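PDB 6FDD: whirlin from Mus musculus, which serves as a scaffold of the USH2 complex in hearing and vision and is needed for elongation and maintenance of hair-cell stereocilia. Local coordinates for residues A[20-23]-A[24-27]; A[54-57]-A[58-61]. One frame throughout, in Å; residues are numbered along the deposited sequence.

In the fold
The chain is the HHD2 domain of whirlin, an all-helical piece of the longer scaffold protein. Helix 11-20 comes first, and contact 1 closes the short turn that leads from it into helix 23-37. The chain then runs through helix 43-53, and contact 2 closes the turn after it, into the short helix 57-60. The two contacts follow in series and neither nests in the other. They still meet in space, their centres about 12 Å apart. A salt bridge joins E25 of contact 1 to K59 of contact 2, and L20 and L21 pack on A58, K59 and S61. Together they bring the end of helix 11-20 and the start of helix 23-37 against helix 57-60.

Contact 1 of 2, residues A[20-23]-A[24-27]; sequences LLTE and QERA
A capping box formed by T22 and E25 starts helix 23-37. T22 is the N-cap. Its OG1 accepts from E25 N at 3.0 Å, with an N-H...O angle of 163°. The T22 hydroxyl reaches that N-H because chi1 (65°) tucks OG1 in between the two backbone branches at CA. The return bond runs from T22 N to E25 OE1, 3.0 Å long and nearly straight at 169°. It uses the anti lone pair of OE1, the one away from OE2. The E25 chain passes T22 OG1 with its CG at 3.3 Å. OE1 also accepts from a water that donates to L20 O. OE2 has its partner elsewhere, in a salt bridge with K59.

The box marks the corner between helices 11-20 and 23-37, where the backbone drops out of helical geometry at L21. L21 turns its side chain inward, and its CB lies 3.8 Å from E25 CB. Its CD1 rests against the backbone of R26, while the buried side chain also touches L54 and L62. The first helical turn adds R26 N to T22 O and A27 N to E23 O. A second water accepts from R26 NE at the edge of the guanidinium and donates to L21 O. On the outer side, Q24 NE2 donates to E23 OE1 at 2.8 Å. This bond arrives on the syn side of the carboxylate and lies close to the Q24 amide plane. Both chains are bent at chi2, which puts these ends side by side.

Contact 2 of 2, residues A[54-57]-A[58-61]; sequences LNTH and AKFS
T56 and K59 meet at the N-terminal cap of the short helix 57-60, where the chain turns in from helix 43-53. Among the hydrogen bonds of the cap, T56 OG1 accepts from K59 N at 3.2 Å. The N-H...O angle is 156°. The backbone adds a bond from F60 N to T56 O. The residue three places after the N-cap is a lysine, K59, which has no carboxylate to return a bond to T56 N, so the cap is not a capping box.

The charged end of K59 belongs to a second polar group. The straight K59 chain runs back past the threonine hydroxyl, with K59 CG 3.3 Å from T56 OG1. It then crosses toward N55. K59 NZ donates to N55 OD1 at 2.8 Å, in the carbonyl plane and on a lone pair. The C=O...N angle is 141°. N55 meets it with chi1 of 62°, which turns the amide back over its own backbone. The same ammonium forms a salt bridge with E25, at the start of helix 23-37. The one ammonium thus donates to the N55 amide oxygen and also pairs with the E25 carboxylate.

Van der Waals contact comes from L54, just past the end of helix 43-53. Its side chain packs against K59 in the new turn. L54 CB is 3.9 Å from K59 CB, and both methyl groups lie close to K59 O, with CD1 at 3.6 Å. L21, L62 and L63 also touch this buried leucine.

One more hydrogen bond lies within 58-61, at the far end of the turn. The S61 hydroxyl folds back on the preceding backbone, and S61 OG donates to A58 O at 2.7 Å, in the carbonyl plane.

Contact 1 of 2, residues A[20-23]-A[24-27]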
# COMPACT_ATOMS: atom_id res chain seq x y z
N LEU A 20 -3.14 -12.36 3.57
CA LEU A 20 -3.17 -12.33 2.10
C LEU A 20 -1.82 -12.45 1.39
O LEU A 20 -1.80 -12.82 0.21
CB LEU A 20 -3.89 -11.05 1.63
CG LEU A 20 -5.36 -10.87 2.08
CD1 LEU A 20 -5.84 -9.47 1.84
CD2 LEU A 20 -6.28 -11.88 1.41
N LEU A 21 -0.71 -12.14 2.07
CA LEU A 21 0.62 -12.16 1.46
C LEU A 21 1.59 -13.14 2.10
O LEU A 21 1.49 -13.40 3.31
CB LEU A 21 1.25 -10.75 1.56
CG LEU A 21 0.47 -9.54 1.00
CD1 LEU A 21 1.21 -8.25 1.30
CD2 LEU A 21 0.22 -9.68 -0.50
N THR A 22 2.58 -13.61 1.32
CA THR A 22 3.67 -14.46 1.84
C THR A 22 4.57 -13.53 2.66
O THR A 22 4.45 -12.30 2.52
CB THR A 22 4.49 -15.06 0.68
OG1 THR A 22 5.16 -14.00 -0.02
CG2 THR A 22 3.65 -15.91 -0.28
N GLU A 23 5.53 -14.08 3.44
CA GLU A 23 6.48 -13.26 4.20
C GLU A 23 7.25 -12.33 3.24
O GLU A 23 7.42 -11.15 3.55
CB GLU A 23 7.45 -14.14 5.01
CG GLU A 23 8.42 -13.35 5.88
CD GLU A 23 9.68 -12.80 5.23
OE1 GLU A 23 10.14 -13.39 4.23
OE2 GLU A 23 10.21 -11.77 5.73
N GLN A 24 7.70 -12.87 2.09
CA GLN A 24 8.47 -12.10 1.11
C GLN A 24 7.65 -10.96 0.48
O GLN A 24 8.17 -9.85 0.33
CB GLN A 24 9.11 -13.02 0.05
CG GLN A 24 10.23 -13.89 0.66
CD GLN A 24 11.52 -13.12 0.87
OE1 GLN A 24 12.28 -12.89 -0.06
NE2 GLN A 24 11.81 -12.69 2.09
N GLU A 25 6.38 -11.22 0.14
CA GLU A 25 5.49 -10.19 -0.42
C GLU A 25 5.20 -9.12 0.64
O GLU A 25 5.18 -7.93 0.33
CB GLU A 25 4.17 -10.81 -0.88
CG GLU A 25 4.26 -11.68 -2.13
CD GLU A 25 2.92 -12.31 -2.47
OE1 GLU A 25 2.23 -12.80 -1.54
OE2 GLU A 25 2.54 -12.25 -3.66
N ARG A 26 4.99 -9.54 1.90
CA ARG A 26 4.76 -8.62 3.01
C ARG A 26 6.00 -7.72 3.21
O ARG A 26 5.85 -6.50 3.37
CB ARG A 26 4.41 -9.41 4.29
CG ARG A 26 4.08 -8.52 5.49
CD ARG A 26 3.44 -9.27 6.65
NE ARG A 26 4.12 -10.53 7.00
CZ ARG A 26 5.18 -10.65 7.80
NH1 ARG A 26 5.73 -9.57 8.34
NH2 ARG A 26 5.71 -11.84 8.03
N ALA A 27 7.22 -8.31 3.11
CA ALA A 27 8.47 -7.55 3.20
C ALA A 27 8.52 -6.48 2.08
O ALA A 27 8.92 -5.35 2.34
CB ALA A 27 9.67 -8.49 3.10
O HOH W 1 -0.08 -14.57 -1.27
O HOH W 2 3.21 -12.84 5.65

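Contact 2 of 2, residues A[54-57]-A[58-61]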
# COMPACT_ATOMS: atom_id res chain seq x y z
N LEU A 54 0.49 -6.45 -5.83
CA LEU A 54 -0.87 -6.93 -5.54
C LEU A 54 -1.57 -7.43 -6.80
O LEU A 54 -2.39 -6.72 -7.39
CB LEU A 54 -1.64 -5.81 -4.80
CG LEU A 54 -0.94 -5.22 -3.57
CD1 LEU A 54 -1.72 -4.05 -3.01
CD2 LEU A 54 -0.69 -6.29 -2.48
N ASN A 55 -1.21 -8.65 -7.22
CA ASN A 55 -1.68 -9.24 -8.48
C ASN A 55 -3.09 -9.82 -8.46
O ASN A 55 -3.73 -9.82 -9.51
CB ASN A 55 -0.69 -10.30 -8.98
CG ASN A 55 -0.51 -11.48 -8.05
OD1 ASN A 55 -0.23 -11.32 -6.87
ND2 ASN A 55 -0.66 -12.69 -8.56
N THR A 56 -3.58 -10.31 -7.32
CA THR A 56 -4.92 -10.93 -7.27
C THR A 56 -6.00 -9.96 -6.76
O THR A 56 -5.69 -8.92 -6.17
CB THR A 56 -4.89 -12.18 -6.40
OG1 THR A 56 -4.77 -11.77 -5.04
CG2 THR A 56 -3.78 -13.16 -6.78
N HIS A 57 -7.28 -10.33 -6.95
CA HIS A 57 -8.42 -9.54 -6.48
C HIS A 57 -8.35 -9.35 -4.95
O HIS A 57 -8.47 -8.22 -4.48
CB HIS A 57 -9.74 -10.23 -6.90
CG HIS A 57 -10.96 -9.44 -6.55
ND1 HIS A 57 -11.39 -8.38 -7.33
CD2 HIS A 57 -11.80 -9.58 -5.49
CE1 HIS A 57 -12.48 -7.91 -6.73
NE2 HIS A 57 -12.77 -8.61 -5.63
N ALA A 58 -8.09 -10.44 -4.20
CA ALA A 58 -7.97 -10.39 -2.74
C ALA A 58 -6.82 -9.48 -2.31
O ALA A 58 -6.98 -8.73 -1.35
CB ALA A 58 -7.77 -11.79 -2.17
N LYS A 59 -5.68 -9.51 -3.03
CA LYS A 59 -4.53 -8.66 -2.68
C LYS A 59 -4.82 -7.19 -2.89
O LYS A 59 -4.36 -6.38 -2.09
CB LYS A 59 -3.26 -9.09 -3.43
CG LYS A 59 -2.66 -10.38 -2.92
CD LYS A 59 -1.52 -10.83 -3.81
CE LYS A 59 -1.16 -12.27 -3.56
NZ LYS A 59 -0.08 -12.73 -4.47
N PHE A 60 -5.61 -6.84 -3.94
CA PHE A 60 -6.00 -5.46 -4.23
C PHE A 60 -6.72 -4.80 -3.02
O PHE A 60 -6.53 -3.61 -2.79
CB PHE A 60 -6.85 -5.34 -5.52
CG PHE A 60 -7.21 -3.92 -5.88
CD1 PHE A 60 -6.30 -3.09 -6.54
CD2 PHE A 60 -8.45 -3.38 -5.52
CE1 PHE A 60 -6.63 -1.77 -6.86
CE2 PHE A 60 -8.77 -2.05 -5.83
CZ PHE A 60 -7.86 -1.25 -6.50
N SER A 61 -7.49 -5.60 -2.25
CA SER A 61 -8.19 -5.12 -1.04
C SER A 61 -7.26 -4.47 -0.00
O SER A 61 -7.70 -3.63 0.78
CB SER A 61 -9.03 -6.23 -0.41
OG SER A 61 -8.23 -7.11 0.35